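Local coordinates for fanconi-associated nuclease 1 homolog (Pseudomonas aeruginosa, PDB 5Y7Q), which is a bacterial homolog of the Fanconi-associated nuclease FAN1, a multidomain protein with a C-terminal VRR-NUC domain, here bound to DNA, at residues E260-L265 against F284-H289; H289-K292 against L298-R301; L302-S307 against L313-S318; A440-A445 against E517-N522. All coordinates share one frame; numbering follows the deposited sequence.

Interaction 1 of 4, residues E260-L265 against F284-H289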
# COMPACT_ATOMS: atom_id res chain seq x y z
N GLU A 260 -12.24 2.41 -23.76
CA GLU A 260 -10.91 2.16 -24.31
C GLU A 260 -9.96 1.60 -23.26
O GLU A 260 -9.03 0.86 -23.60
CB GLU A 260 -10.35 3.44 -24.94
CG GLU A 260 -10.37 4.69 -24.06
CD GLU A 260 -9.99 5.98 -24.81
OE1 GLU A 260 -10.84 6.52 -25.56
OE2 GLU A 260 -8.84 6.45 -24.65
N LEU A 261 -10.18 1.92 -21.98
CA LEU A 261 -9.41 1.28 -20.92
C LEU A 261 -9.54 -0.24 -21.00
O LEU A 261 -8.54 -0.96 -21.03
CB LEU A 261 -9.87 1.78 -19.55
CG LEU A 261 -9.34 3.14 -19.11
CD1 LEU A 261 -9.78 3.41 -17.69
CD2 LEU A 261 -7.83 3.19 -19.23
N LEU A 262 -10.78 -0.74 -21.07
CA LEU A 262 -11.04 -2.17 -21.09
C LEU A 262 -10.57 -2.79 -22.40
O LEU A 262 -10.05 -3.91 -22.39
CB LEU A 262 -12.53 -2.46 -20.90
CG LEU A 262 -13.15 -2.13 -19.56
CD1 LEU A 262 -14.66 -2.27 -19.66
CD2 LEU A 262 -12.53 -3.02 -18.46
N ALA A 263 -10.80 -2.09 -23.52
CA ALA A 263 -10.23 -2.54 -24.79
C ALA A 263 -8.73 -2.80 -24.67
O ALA A 263 -8.22 -3.78 -25.22
CB ALA A 263 -10.51 -1.52 -25.90
N GLY A 264 -8.02 -1.94 -23.93
CA GLY A 264 -6.57 -2.05 -23.84
C GLY A 264 -6.06 -3.15 -22.93
O GLY A 264 -5.02 -3.75 -23.21
N LEU A 265 -6.78 -3.42 -21.84
CA LEU A 265 -6.44 -4.52 -20.95
C LEU A 265 -6.49 -5.86 -21.69
O LEU A 265 -7.21 -6.02 -22.68
CB LEU A 265 -7.41 -4.59 -19.78
CG LEU A 265 -7.02 -3.74 -18.59
CD1 LEU A 265 -7.66 -4.34 -17.36
CD2 LEU A 265 -5.54 -3.73 -18.48
N PHE A 284 -11.23 -4.86 -10.53
CA PHE A 284 -12.05 -4.58 -9.35
C PHE A 284 -12.37 -3.08 -9.26
O PHE A 284 -13.54 -2.68 -9.24
CB PHE A 284 -11.33 -5.08 -8.09
CG PHE A 284 -12.19 -5.15 -6.86
CD1 PHE A 284 -13.06 -6.21 -6.66
CD2 PHE A 284 -12.11 -4.18 -5.87
CE1 PHE A 284 -13.84 -6.27 -5.53
CE2 PHE A 284 -12.88 -4.23 -4.74
CZ PHE A 284 -13.75 -5.27 -4.57
N GLN A 285 -11.34 -2.23 -9.27
CA GLN A 285 -11.60 -0.80 -9.12
C GLN A 285 -12.45 -0.27 -10.26
O GLN A 285 -13.33 0.58 -10.05
CB GLN A 285 -10.29 -0.04 -9.01
CG GLN A 285 -9.27 -0.76 -8.18
CD GLN A 285 -8.54 0.15 -7.23
OE1 GLN A 285 -7.46 -0.19 -6.75
NE2 GLN A 285 -9.13 1.32 -6.93
N PHE A 286 -12.21 -0.76 -11.49
CA PHE A 286 -13.08 -0.38 -12.60
C PHE A 286 -14.53 -0.63 -12.24
O PHE A 286 -15.39 0.25 -12.40
CB PHE A 286 -12.72 -1.16 -13.87
CG PHE A 286 -11.44 -0.74 -14.50
CD1 PHE A 286 -10.70 0.30 -13.98
CD2 PHE A 286 -10.98 -1.40 -15.64
CE1 PHE A 286 -9.52 0.67 -14.58
CE2 PHE A 286 -9.80 -1.03 -16.24
CZ PHE A 286 -9.07 0.01 -15.71
N ALA A 287 -14.81 -1.82 -11.73
CA ALA A 287 -16.17 -2.18 -11.33
C ALA A 287 -16.70 -1.24 -10.26
O ALA A 287 -17.85 -0.78 -10.34
CB ALA A 287 -16.20 -3.62 -10.84
N GLN A 288 -15.90 -0.94 -9.23
CA GLN A 288 -16.37 -0.01 -8.20
C GLN A 288 -16.79 1.30 -8.83
O GLN A 288 -17.87 1.82 -8.55
CB GLN A 288 -15.29 0.23 -7.15
CG GLN A 288 -15.16 -0.89 -6.14
CD GLN A 288 -14.27 -0.54 -4.97
OE1 GLN A 288 -13.33 0.24 -5.10
NE2 GLN A 288 -14.57 -1.12 -3.80
N HIS A 289 -15.93 1.84 -9.70
CA HIS A 289 -16.27 3.07 -10.40
C HIS A 289 -17.61 2.92 -11.12
O HIS A 289 -18.46 3.81 -11.05
CB HIS A 289 -15.15 3.42 -11.37
CG HIS A 289 -15.44 4.61 -12.22
ND1 HIS A 289 -15.55 5.89 -11.71
CD2 HIS A 289 -15.65 4.72 -13.56
CE1 HIS A 289 -15.80 6.73 -12.70
NE2 HIS A 289 -15.87 6.05 -13.83
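Phe286 points its ring from helix 273-292 at the end of helix 258-264, where Leu261, Leu262 and Leu265 receive it. The three leucines differ in how they meet it. Leu262 comes in at the ring edge, close to the ring plane, with CD2 lying 3.6 Å from Phe286 CD2, and the two side chains run alongside in opposite directions. Leu261 and Leu265 approach at a slant: Leu261 CD1 is 4.0 Å from Phe286 CZ, at the far end of the ring, and Leu265 CD1 is 4.1 Å from Phe286 CE2. In each leucine a single CD methyl makes the contact. Phe286 CG stands anti to its own carbonyl carbon (chi1 -72°), which carries the ring outward from its helix and lets it bridge backbones whose nearest CA atoms, those of Leu262 and Phe286, are 8.9 Å apart. Leu265, the first residue beyond the helix, still points its side chain at the aromatic ring. Phe252 of helix 236-253 meets Phe286 edge-to-face, and Leu302 of helix 296-304 packs on both Leu262 and Phe286, so the cluster is part of a larger apolar core between helices. With carbon-to-carbon contacts alone across the two segments, the join is held by hydrophobic burial and shape rather than by polar bonds that would fix one exact orientation.

Interaction 2 of 4, residues H289-K292 against L298-R301. With nucleotides of chain D.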
# COMPACT_ATOMS: atom_id res chain seq x y z
N HIS A 289 -15.93 1.84 -9.70
CA HIS A 289 -16.27 3.07 -10.40
C HIS A 289 -17.61 2.92 -11.12
O HIS A 289 -18.46 3.81 -11.05
CB HIS A 289 -15.15 3.42 -11.37
CG HIS A 289 -15.44 4.61 -12.22
ND1 HIS A 289 -15.55 5.89 -11.71
CD2 HIS A 289 -15.65 4.72 -13.56
CE1 HIS A 289 -15.80 6.73 -12.70
NE2 HIS A 289 -15.87 6.05 -13.83
N CYS A 290 -17.82 1.78 -11.78
CA CYS A 290 -19.08 1.57 -12.49
C CYS A 290 -20.26 1.64 -11.55
O CYS A 290 -21.27 2.31 -11.83
CB CYS A 290 -19.07 0.23 -13.21
SG CYS A 290 -18.08 0.23 -14.66
N GLU A 291 -20.17 0.92 -10.43
CA GLU A 291 -21.24 0.91 -9.45
C GLU A 291 -21.54 2.32 -8.97
O GLU A 291 -22.70 2.68 -8.76
CB GLU A 291 -20.85 0.00 -8.28
CG GLU A 291 -21.95 -0.90 -7.74
CD GLU A 291 -21.47 -1.75 -6.55
OE1 GLU A 291 -20.28 -2.16 -6.53
OE2 GLU A 291 -22.29 -1.98 -5.64
N LYS A 292 -20.50 3.15 -8.83
CA LYS A 292 -20.73 4.55 -8.46
C LYS A 292 -21.57 5.26 -9.51
O LYS A 292 -22.52 5.98 -9.18
CB LYS A 292 -19.40 5.26 -8.25
CG LYS A 292 -18.73 4.94 -6.92
CD LYS A 292 -18.04 6.15 -6.29
CE LYS A 292 -18.90 7.43 -6.36
NZ LYS A 292 -20.33 7.27 -5.91
N LEU A 298 -22.53 -3.43 -16.12
CA LEU A 298 -21.10 -3.46 -16.40
C LEU A 298 -20.30 -3.76 -15.14
O LEU A 298 -19.31 -4.51 -15.20
CB LEU A 298 -20.66 -2.15 -17.03
CG LEU A 298 -19.18 -1.99 -17.35
CD1 LEU A 298 -18.60 -3.21 -18.06
CD2 LEU A 298 -19.00 -0.74 -18.19
N ALA A 299 -20.70 -3.19 -13.99
CA ALA A 299 -20.04 -3.51 -12.72
C ALA A 299 -20.09 -5.01 -12.45
O ALA A 299 -19.07 -5.63 -12.16
CB ALA A 299 -20.70 -2.76 -11.56
N GLN A 300 -21.28 -5.60 -12.58
CA GLN A 300 -21.41 -7.03 -12.45
C GLN A 300 -20.45 -7.78 -13.38
O GLN A 300 -19.72 -8.67 -12.95
CB GLN A 300 -22.86 -7.42 -12.74
CG GLN A 300 -23.02 -8.88 -12.84
CD GLN A 300 -22.99 -9.37 -14.25
OE1 GLN A 300 -22.83 -10.58 -14.48
NE2 GLN A 300 -23.14 -8.47 -15.20
N ARG A 301 -20.45 -7.43 -14.68
CA ARG A 301 -19.53 -8.07 -15.63
C ARG A 301 -18.09 -8.02 -15.12
O ARG A 301 -17.40 -9.05 -15.03
CB ARG A 301 -19.63 -7.38 -16.98
CG ARG A 301 -20.01 -8.24 -18.16
CD ARG A 301 -19.59 -7.54 -19.46
NE ARG A 301 -20.50 -7.81 -20.57
CZ ARG A 301 -21.52 -7.03 -20.92
NH1 ARG A 301 -22.30 -7.37 -21.94
NH2 ARG A 301 -21.78 -5.90 -20.24
P DT D 4 -23.46 5.34 -3.73
OP1 DT D 4 -24.08 6.52 -4.36
OP2 DT D 4 -22.79 4.32 -4.57
O5' DT D 4 -22.43 5.86 -2.65
C5' DT D 4 -21.12 6.09 -3.04
C4' DT D 4 -20.43 6.99 -2.06
O4' DT D 4 -20.61 6.43 -0.73
C3' DT D 4 -18.92 7.08 -2.25
O3' DT D 4 -18.44 8.28 -1.64
C2' DT D 4 -18.47 5.87 -1.47
C1' DT D 4 -19.34 6.07 -0.24
N1 DT D 4 -19.46 4.90 0.63
C2 DT D 4 -19.38 5.10 1.98
O2 DT D 4 -19.20 6.20 2.47
N3 DT D 4 -19.48 3.99 2.75
C4 DT D 4 -19.69 2.69 2.31
O4 DT D 4 -19.78 1.74 3.09
C5 DT D 4 -19.77 2.54 0.86
C6 DT D 4 -19.65 3.64 0.09
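Leu298, near the start of helix 296-304, meets Cys290 of the preceding helix 273-292 through its branch point: Leu298 CG lies 3.7 Å from Cys290 SG, and its CD2 methyl is nearly as close. The leucine CG is anti to the backbone N (chi1 178°), which places both atoms beside the sulfur. Ala299 follows and marks where the two backbones come closest, its CA standing 5.2 Å from that of Cys290. Its methyl fits against the neighbouring helix: Ala299 CB is 3.8 Å from Cys290 CB and 3.9 Å from the backbone N of Glu291. Such an approach is possible because small side chains meet here, as expected of a tight helical hairpin. Beyond the methyl, Glu291 runs past with its CB 4.3 Å from Ala299 CB, and its carboxylate turns to the next helices, where OE1 hydrogen-bonds Tyr303 OH and OE2 forms a salt bridge with Arg314 NH2. Away from Ala299, Lys292 curls its bent chain to the DNA, NZ coming nearest to C5' of DT4 of chain D. The chemistry is thus divided: sulfur and methyl groups make the helix seam apolar, while the charged ends of Glu291 and Lys292 leave it for, respectively, the protein's own polar groups and the neighbourhood of the DNA backbone.

Interaction 3 of 4, residues L302-S307 against L313-S318; sequences LYRQSS and LRAIRS. With nucleotides of chain D.
Arg314, whose CB rests on the Tyr303 ring, has a carbonyl oxygen gripped twice by Ser318: the backbone N and the hydroxyl OG reach Arg314 O from opposite faces of its plane, the OG bond being 3.0 Å long. This pins the serine beside the tyrosine in an antiparallel helical hairpin, helix 296-304 against helix 311-321, part of an all-helical region consistent with the TPR-like module of FAN1 proteins. Ser318 OG sits at the ring edge, 3.6 Å from Tyr303 CE2. Over one face of the same ring Arg314 CB makes a CH-pi contact, 3.4 Å from the ring centroid and only 7° off the normal. The tyrosine and arginine side chains run side by side in the same direction, yet the guanidinium is turned almost perpendicular to the ring, the planes 81° apart, because the arginine chain bends at chi2 and chi3. Both polar ends have Glu291 of helix 273-292 as a partner, and Phe284 meets the tyrosine ring edge-to-face. Nearer the backbone, Ala315 CB lies 3.7 Å from Tyr303 CB and equally close to Arg304 CG, whose guanidinium bonds Gln300 through NE. Another flank of helix 311-321 meets the DNA through Arg317, which turns the edge of its guanidinium to the phosphate; NE donates to OP1 of DA3 of chain D at 3.0 Å, and NH2 adds a weak bond to the same oxygen.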
# COMPACT_ATOMS: atom_id res chain seq x y z
N LEU A 302 -17.62 -6.81 -14.77
CA LEU A 302 -16.21 -6.63 -14.41
C LEU A 302 -15.87 -7.34 -13.10
O LEU A 302 -14.83 -8.00 -13.00
CB LEU A 302 -15.86 -5.14 -14.35
CG LEU A 302 -16.05 -4.28 -15.61
CD1 LEU A 302 -15.77 -2.79 -15.33
CD2 LEU A 302 -15.16 -4.73 -16.75
N TYR A 303 -16.72 -7.21 -12.08
CA TYR A 303 -16.53 -8.02 -10.86
C TYR A 303 -16.49 -9.52 -11.17
O TYR A 303 -15.65 -10.25 -10.62
CB TYR A 303 -17.66 -7.75 -9.86
CG TYR A 303 -17.60 -6.45 -9.09
CD1 TYR A 303 -16.42 -6.02 -8.47
CD2 TYR A 303 -18.74 -5.65 -8.95
CE1 TYR A 303 -16.38 -4.83 -7.73
CE2 TYR A 303 -18.70 -4.47 -8.24
CZ TYR A 303 -17.52 -4.06 -7.63
OH TYR A 303 -17.52 -2.89 -6.92
N ARG A 304 -17.38 -10.00 -12.04
CA ARG A 304 -17.44 -11.43 -12.32
C ARG A 304 -16.20 -11.94 -13.02
O ARG A 304 -15.83 -13.10 -12.83
CB ARG A 304 -18.69 -11.77 -13.13
CG ARG A 304 -19.86 -12.11 -12.23
CD ARG A 304 -20.55 -13.37 -12.63
NE ARG A 304 -21.85 -13.04 -13.20
CZ ARG A 304 -22.73 -13.94 -13.60
NH1 ARG A 304 -22.43 -15.24 -13.49
NH2 ARG A 304 -23.90 -13.55 -14.11
N GLN A 305 -15.51 -11.11 -13.80
CA GLN A 305 -14.28 -11.62 -14.42
C GLN A 305 -13.04 -11.38 -13.56
O GLN A 305 -11.92 -11.58 -14.03
CB GLN A 305 -14.10 -11.06 -15.83
CG GLN A 305 -13.61 -9.66 -15.95
CD GLN A 305 -13.95 -9.10 -17.30
OE1 GLN A 305 -13.07 -8.62 -18.04
NE2 GLN A 305 -15.24 -9.16 -17.67
N SER A 306 -13.20 -10.95 -12.31
CA SER A 306 -12.09 -10.76 -11.39
C SER A 306 -12.11 -11.79 -10.26
O SER A 306 -13.17 -12.08 -9.68
CB SER A 306 -12.14 -9.35 -10.79
OG SER A 306 -11.24 -9.23 -9.71
N SER A 307 -10.94 -12.36 -9.96
CA SER A 307 -10.76 -13.27 -8.83
C SER A 307 -10.30 -12.55 -7.57
O SER A 307 -9.95 -13.20 -6.58
CB SER A 307 -9.79 -14.41 -9.19
OG SER A 307 -8.48 -13.93 -9.46
N LEU A 313 -18.85 -11.47 -4.24
CA LEU A 313 -19.87 -10.81 -3.44
C LEU A 313 -20.33 -9.51 -4.09
O LEU A 313 -21.53 -9.25 -4.20
CB LEU A 313 -19.29 -10.53 -2.05
CG LEU A 313 -20.14 -10.76 -0.83
CD1 LEU A 313 -21.06 -11.88 -1.10
CD2 LEU A 313 -19.17 -11.10 0.29
N ARG A 314 -19.37 -8.68 -4.51
CA ARG A 314 -19.75 -7.42 -5.15
C ARG A 314 -20.51 -7.67 -6.46
O ARG A 314 -21.33 -6.84 -6.86
CB ARG A 314 -18.51 -6.56 -5.41
CG ARG A 314 -17.61 -6.26 -4.20
CD ARG A 314 -18.39 -5.74 -2.99
NE ARG A 314 -19.44 -4.78 -3.33
CZ ARG A 314 -20.47 -4.48 -2.54
NH1 ARG A 314 -20.59 -5.07 -1.34
NH2 ARG A 314 -21.37 -3.60 -2.95
N ALA A 315 -20.28 -8.79 -7.12
CA ALA A 315 -21.05 -9.08 -8.33
C ALA A 315 -22.49 -9.47 -7.98
O ALA A 315 -23.44 -8.99 -8.62
CB ALA A 315 -20.35 -10.16 -9.16
N ILE A 316 -22.68 -10.34 -6.98
CA ILE A 316 -24.05 -10.65 -6.54
C ILE A 316 -24.78 -9.36 -6.17
O ILE A 316 -25.88 -9.08 -6.67
CB ILE A 316 -24.03 -11.62 -5.34
CG1 ILE A 316 -23.33 -12.92 -5.72
CG2 ILE A 316 -25.44 -11.90 -4.88
CD1 ILE A 316 -22.69 -13.62 -4.56
N ARG A 317 -24.16 -8.56 -5.32
CA ARG A 317 -24.81 -7.33 -4.89
C ARG A 317 -25.08 -6.40 -6.07
O ARG A 317 -26.11 -5.72 -6.09
CB ARG A 317 -23.96 -6.64 -3.83
CG ARG A 317 -24.50 -5.30 -3.35
CD ARG A 317 -25.95 -5.38 -2.84
NE ARG A 317 -26.48 -4.04 -2.54
CZ ARG A 317 -27.77 -3.78 -2.31
NH1 ARG A 317 -28.66 -4.75 -2.34
NH2 ARG A 317 -28.16 -2.53 -2.06
N SER A 318 -24.19 -6.36 -7.08
CA SER A 318 -24.47 -5.53 -8.25
C SER A 318 -25.66 -6.04 -9.04
O SER A 318 -26.51 -5.25 -9.46
CB SER A 318 -23.24 -5.43 -9.15
OG SER A 318 -22.27 -4.58 -8.60
P DA D 3 -24.79 -0.92 -0.70
OP1 DA D 3 -25.01 -1.50 -2.04
OP2 DA D 3 -23.61 -1.38 0.05
O5' DA D 3 -24.75 0.68 -0.81
C5' DA D 3 -25.84 1.39 -1.40
C4' DA D 3 -25.56 2.88 -1.56
O4' DA D 3 -25.25 3.47 -0.28
C3' DA D 3 -24.39 3.26 -2.43
O3' DA D 3 -24.58 4.59 -2.86
C2' DA D 3 -23.23 3.14 -1.44
C1' DA D 3 -23.87 3.76 -0.22
N9 DA D 3 -23.42 3.24 1.05
C8 DA D 3 -23.36 1.93 1.44
N7 DA D 3 -22.99 1.76 2.68
C5 DA D 3 -22.83 3.06 3.15
C6 DA D 3 -22.45 3.57 4.40
N6 DA D 3 -22.16 2.80 5.44
N1 DA D 3 -22.39 4.92 4.53
C2 DA D 3 -22.69 5.69 3.48
N3 DA D 3 -23.06 5.32 2.26
C4 DA D 3 -23.11 3.98 2.16
P DA D 2 -26.46 -5.29 3.76
OP1 DA D 2 -26.21 -6.15 2.58
OP2 DA D 2 -25.47 -5.33 4.85
O5' DA D 2 -26.61 -3.77 3.30
C5' DA D 2 -27.80 -3.32 2.63
C4' DA D 2 -27.53 -2.01 1.93
O4' DA D 2 -27.58 -0.93 2.89
C3' DA D 2 -26.14 -1.95 1.29
O3' DA D 2 -26.16 -1.21 0.09
C2' DA D 2 -25.34 -1.22 2.34
C1' DA D 2 -26.35 -0.24 2.86
N9 DA D 2 -25.98 0.20 4.18
C8 DA D 2 -25.64 -0.59 5.25
N7 DA D 2 -25.30 0.09 6.31
C5 DA D 2 -25.40 1.41 5.91
C6 DA D 2 -25.18 2.62 6.57
N6 DA D 2 -24.79 2.69 7.84
N1 DA D 2 -25.37 3.75 5.88
C2 DA D 2 -25.77 3.68 4.60
N3 DA D 2 -26.01 2.60 3.87
C4 DA D 2 -25.80 1.49 4.59

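Interaction 4 of 4, residues A440-A445 against E517-N522; sequences ADLHSA and EDIPGN
His443 and Ile519 bury the most surface here, followed by Leu442, and together they fix a loop to the short helix 519-522 of the VRR-NUC region. The His443 imidazole meets Pro520 at its edge: ND1 is 3.4 Å from Pro520 CD, which lies close to the ring plane, while CE1 is 3.5 Å from Pro520 CB. Ile519 reaches the imidazole obliquely with its CG2 branch, 3.9 Å from His443 CE1. CD1, on the other branch, goes to Leu442, meeting Leu442 CD1 at 3.7 Å, the two side chains lying roughly perpendicular. With chi1 at 176° the Leu442 side chain extends away from its own N, and CD1 reaches the isoleucine. Asp518, the N-cap of the helix, accepts from Gly521 N through OD1 at 3.2 Å, a bond that arrives from above the carboxylate plane and steadies the turn carrying Ile519 and Pro520. Phe447 and Pro484 also touch Leu442, and Phe485 touches Ile519. What crosses is therefore van der Waals packing: a buried aliphatic pair beside an exposed histidine-proline contact, so shape and burial rather than polar bonds join loop and helix.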
# COMPACT_ATOMS: atom_id res chain seq x y z
N ALA A 440 8.10 -11.27 -0.77
CA ALA A 440 7.22 -10.99 -1.90
C ALA A 440 6.00 -11.90 -1.92
O ALA A 440 4.91 -11.46 -2.30
CB ALA A 440 8.01 -11.11 -3.20
N ASP A 441 6.15 -13.14 -1.47
CA ASP A 441 5.07 -14.12 -1.51
C ASP A 441 4.13 -14.04 -0.31
O ASP A 441 3.23 -14.88 -0.19
CB ASP A 441 5.63 -15.55 -1.65
CG ASP A 441 6.58 -15.94 -0.53
OD1 ASP A 441 7.46 -15.13 -0.17
OD2 ASP A 441 6.46 -17.07 -0.01
N LEU A 442 4.31 -13.04 0.57
CA LEU A 442 3.55 -12.98 1.82
C LEU A 442 2.05 -13.19 1.63
O LEU A 442 1.39 -13.78 2.50
CB LEU A 442 3.77 -11.64 2.52
CG LEU A 442 2.97 -11.37 3.80
CD1 LEU A 442 3.33 -12.38 4.88
CD2 LEU A 442 3.19 -9.96 4.30
N HIS A 443 1.49 -12.71 0.52
CA HIS A 443 0.06 -12.88 0.25
C HIS A 443 -0.25 -14.03 -0.70
O HIS A 443 -1.43 -14.24 -1.01
CB HIS A 443 -0.53 -11.56 -0.25
CG HIS A 443 -0.63 -10.52 0.83
ND1 HIS A 443 -1.45 -10.67 1.93
CD2 HIS A 443 0.03 -9.35 1.00
CE1 HIS A 443 -1.32 -9.62 2.72
NE2 HIS A 443 -0.42 -8.80 2.18
N SER A 444 0.75 -14.79 -1.13
CA SER A 444 0.52 -15.98 -1.94
C SER A 444 -0.20 -17.07 -1.14
O SER A 444 -0.22 -17.07 0.10
CB SER A 444 1.85 -16.51 -2.49
OG SER A 444 1.64 -17.33 -3.64
N ALA A 445 -0.81 -18.01 -1.87
CA ALA A 445 -1.64 -19.02 -1.23
C ALA A 445 -0.80 -20.04 -0.46
O ALA A 445 -1.18 -20.47 0.64
CB ALA A 445 -2.50 -19.71 -2.28
N GLU A 517 -4.00 -18.48 8.36
CA GLU A 517 -4.95 -19.08 7.42
C GLU A 517 -5.29 -18.12 6.29
O GLU A 517 -5.17 -18.47 5.11
CB GLU A 517 -6.21 -19.54 8.17
CG GLU A 517 -6.08 -20.91 8.84
CD GLU A 517 -6.35 -22.09 7.89
OE1 GLU A 517 -7.50 -22.59 7.86
OE2 GLU A 517 -5.41 -22.51 7.17
N ASP A 518 -5.74 -16.91 6.62
CA ASP A 518 -5.89 -15.83 5.64
C ASP A 518 -5.24 -14.60 6.25
O ASP A 518 -5.88 -13.88 7.01
CB ASP A 518 -7.37 -15.59 5.33
CG ASP A 518 -7.60 -14.47 4.31
OD1 ASP A 518 -6.64 -13.79 3.92
OD2 ASP A 518 -8.78 -14.29 3.90
N ILE A 519 -4.03 -14.27 5.81
CA ILE A 519 -3.33 -13.11 6.36
C ILE A 519 -4.07 -11.81 6.03
O ILE A 519 -4.38 -11.05 6.96
CB ILE A 519 -1.87 -13.07 5.88
CG1 ILE A 519 -1.04 -14.07 6.68
CG2 ILE A 519 -1.30 -11.67 5.98
CD1 ILE A 519 0.42 -14.03 6.39
N PRO A 520 -4.36 -11.48 4.77
CA PRO A 520 -4.87 -10.13 4.49
C PRO A 520 -6.27 -9.86 5.00
O PRO A 520 -6.61 -8.69 5.20
CB PRO A 520 -4.82 -10.03 2.96
CG PRO A 520 -4.78 -11.42 2.48
CD PRO A 520 -4.05 -12.20 3.52
N GLY A 521 -7.09 -10.88 5.22
CA GLY A 521 -8.45 -10.64 5.67
C GLY A 521 -8.59 -10.66 7.17
O GLY A 521 -9.56 -10.15 7.74
N ASN A 522 -7.63 -11.31 7.83
CA ASN A 522 -7.64 -11.48 9.28
C ASN A 522 -6.65 -10.62 10.05
O ASN A 522 -6.61 -10.71 11.27
CB ASN A 522 -7.43 -12.95 9.60
CG ASN A 522 -8.58 -13.80 9.08
OD1 ASN A 522 -9.72 -13.34 9.09
ND2 ASN A 522 -8.28 -15.01 8.60

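In the fold
From the N terminus, interaction 1 closes first, bringing the end of helix 258-264 back onto helix 273-292. Interaction 2 begins at His289, the residue on which interaction 1 ends, and closes the tight turn into helix 296-304. Interaction 3 closes the next turn, to helix 311-321. The three run in series, without nesting or crossing, and touch through shared helices; Glu291 links interactions 2 and 3, and the helices pack in succession beside the DNA. Interaction 4 closes a much longer, largely helical excursion, tying the 440-445 loop to the VRR-NUC region. It stands apart, its nearest atoms about 10 Å from those of interaction 3.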